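Local coordinates for protein PncC family amidohydrolase (Enterobacter asburiae, PDB 6L19) that probably acts as a PncC-family amidohydrolase, possibly on nicotinamide mononucleotide as in active relatives, and is related to competence- or damage-inducible proteins, at residues A[21-26]-A[164-169]. The protein carries 3 engineered substitutions. Residues are numbered along the deposited sequence; the frame is centred on the assembly and turned at random.
Sequences SKLTDL and AALSDE
The flat group at the centre of this contact is the peptide carbonyl of L166, reached by the ammonium of K22: NZ donates to O over 2.8 Å. It comes in off the C=O line, at a C=O...N angle of 143°, and is tilted 17° out of the carbonyl plane. The methylenes come along too, CD and CE of K22 each lying 3.4 Å from that same L166 O. The chain bends at chi2 (-81°), which sets CD, and the remaining two torsions are extended out to NZ. Next to this bond, L23 and L166 cross at about a right angle, CD2 of L23 meeting CD1 of L166 at 4.1 Å; L23 also packs on L28 and F54. S167 then makes an ST turn, its OG accepting from E169 N at 2.8 Å. The contact thus ties the C-terminal end of helix 12-25 to the chain leaving the last helix, at the protein surface. The carbonyl of L166 lies just past the end of helix 147-165, where the negative end of the helix dipole probably makes it a better acceptor for the K22 ammonium. The carboxylate of D168, OD1 4.5 Å from K22 NZ, is opposite in charge but beyond salt-bridge range, and poorly ordered, so any attraction is probably weak.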
loop_
_atom_site.group_PDB
_atom_site.type_symbol
_atom_site.label_atom_id
_atom_site.label_comp_id
_atom_site.label_asym_id
_atom_site.label_seq_id
_atom_site.Cartn_x
_atom_site.Cartn_y
_atom_site.Cartn_z
ATOM N N SER A 21 -18.535 9.096 0.975
ATOM C CA SER A 21 -19.954 9.277 0.695
ATOM C C SER A 21 -20.203 9.461 -0.805
ATOM O O SER A 21 -21.140 8.872 -1.354
ATOM C CB SER A 21 -20.487 10.452 1.528
ATOM O OG SER A 21 -21.505 11.154 0.848
ATOM N N LYS A 22 -19.354 10.238 -1.498
ATOM C CA LYS A 22 -19.484 10.348 -2.955
ATOM C C LYS A 22 -19.375 8.984 -3.633
ATOM O O LYS A 22 -20.149 8.675 -4.543
ATOM C CB LYS A 22 -18.418 11.286 -3.524
ATOM C CG LYS A 22 -18.679 12.766 -3.327
ATOM C CD LYS A 22 -19.642 13.302 -4.347
ATOM C CE LYS A 22 -20.018 14.739 -4.026
ATOM N NZ LYS A 22 -20.659 15.405 -5.188
ATOM N N LEU A 23 -18.430 8.149 -3.192
ATOM C CA LEU A 23 -18.192 6.866 -3.853
ATOM C C LEU A 23 -19.289 5.856 -3.531
ATOM O O LEU A 23 -19.810 5.183 -4.431
ATOM C CB LEU A 23 -16.826 6.312 -3.445
ATOM C CG LEU A 23 -15.612 7.145 -3.893
ATOM C CD1 LEU A 23 -14.329 6.667 -3.192
ATOM C CD2 LEU A 23 -15.450 7.121 -5.399
ATOM N N THR A 24 -19.624 5.699 -2.246
ATOM C CA THR A 24 -20.629 4.704 -1.886
ATOM C C THR A 24 -21.995 5.058 -2.461
ATOM O O THR A 24 -22.782 4.157 -2.765
ATOM C CB THR A 24 -20.721 4.527 -0.364
ATOM O OG1 THR A 24 -21.024 5.783 0.254
ATOM C CG2 THR A 24 -19.430 3.960 0.190
ATOM N N ASP A 25 -22.277 6.348 -2.665
ATOM C CA ASP A 25 -23.547 6.734 -3.279
ATOM C C ASP A 25 -23.770 6.030 -4.618
ATOM O O ASP A 25 -24.903 5.667 -4.959
ATOM C CB ASP A 25 -23.604 8.254 -3.475
ATOM C CG ASP A 25 -24.037 9.007 -2.209
ATOM O OD1 ASP A 25 -24.405 8.360 -1.204
ATOM O OD2 ASP A 25 -23.991 10.258 -2.217
ATOM N N LEU A 26 -22.701 5.828 -5.393
ATOM C CA LEU A 26 -22.797 5.242 -6.727
ATOM C C LEU A 26 -22.178 3.853 -6.792
ATOM O O LEU A 26 -21.946 3.337 -7.890
ATOM C CB LEU A 26 -22.139 6.172 -7.753
ATOM C CG LEU A 26 -22.988 7.410 -8.061
ATOM C CD1 LEU A 26 -22.249 8.502 -8.831
ATOM C CD2 LEU A 26 -24.213 6.973 -8.842
ATOM N N ALA A 164 -12.941 16.993 -6.044
ATOM C CA ALA A 164 -13.340 18.076 -6.942
ATOM C C ALA A 164 -13.932 17.538 -8.242
ATOM O O ALA A 164 -14.956 18.036 -8.722
ATOM C CB ALA A 164 -12.146 18.974 -7.249
ATOM N N ALA A 165 -13.276 16.537 -8.841
ATOM C CA ALA A 165 -13.769 15.924 -10.073
ATOM C C ALA A 165 -15.161 15.329 -9.913
ATOM O O ALA A 165 -15.885 15.202 -10.901
ATOM C CB ALA A 165 -12.803 14.834 -10.538
ATOM N N LEU A 166 -15.556 14.962 -8.695
ATOM C CA LEU A 166 -16.846 14.337 -8.449
ATOM C C LEU A 166 -17.856 15.301 -7.825
ATOM O O LEU A 166 -18.848 14.857 -7.240
ATOM C CB LEU A 166 -16.666 13.115 -7.554
ATOM C CG LEU A 166 -15.747 11.994 -8.034
ATOM C CD1 LEU A 166 -15.566 10.947 -6.948
ATOM C CD2 LEU A 166 -16.330 11.359 -9.270
ATOM N N SER A 167 -17.628 16.607 -7.948
ATOM C CA SER A 167 -18.409 17.609 -7.235
ATOM C C SER A 167 -19.479 18.214 -8.134
ATOM O O SER A 167 -19.235 18.473 -9.315
ATOM C CB SER A 167 -17.505 18.726 -6.708
ATOM O OG SER A 167 -18.220 19.946 -6.573
ATOM N N ASP A 168 -20.658 18.467 -7.552
ATOM C CA ASP A 168 -21.728 19.168 -8.260
ATOM C C ASP A 168 -21.334 20.591 -8.657
ATOM O O ASP A 168 -21.950 21.165 -9.563
ATOM C CB ASP A 168 -22.986 19.198 -7.384
ATOM C CG ASP A 168 -22.777 19.970 -6.088
ATOM O OD1 ASP A 168 -22.753 19.332 -5.009
ATOM O OD2 ASP A 168 -22.639 21.214 -6.147
ATOM N N GLU A 169 -20.320 21.169 -8.005
ATOM C CA GLU A 169 -19.917 22.546 -8.258
ATOM C C GLU A 169 -18.986 22.688 -9.451
ATOM O O GLU A 169 -18.652 23.819 -9.821
ATOM C CB GLU A 169 -19.241 23.132 -7.011
ATOM C CG GLU A 169 -20.122 23.137 -5.767
ATOM C CD GLU A 169 -21.457 23.857 -5.977
ATOM O OE1 GLU A 169 -21.513 24.826 -6.770
ATOM O OE2 GLU A 169 -22.457 23.446 -5.346
#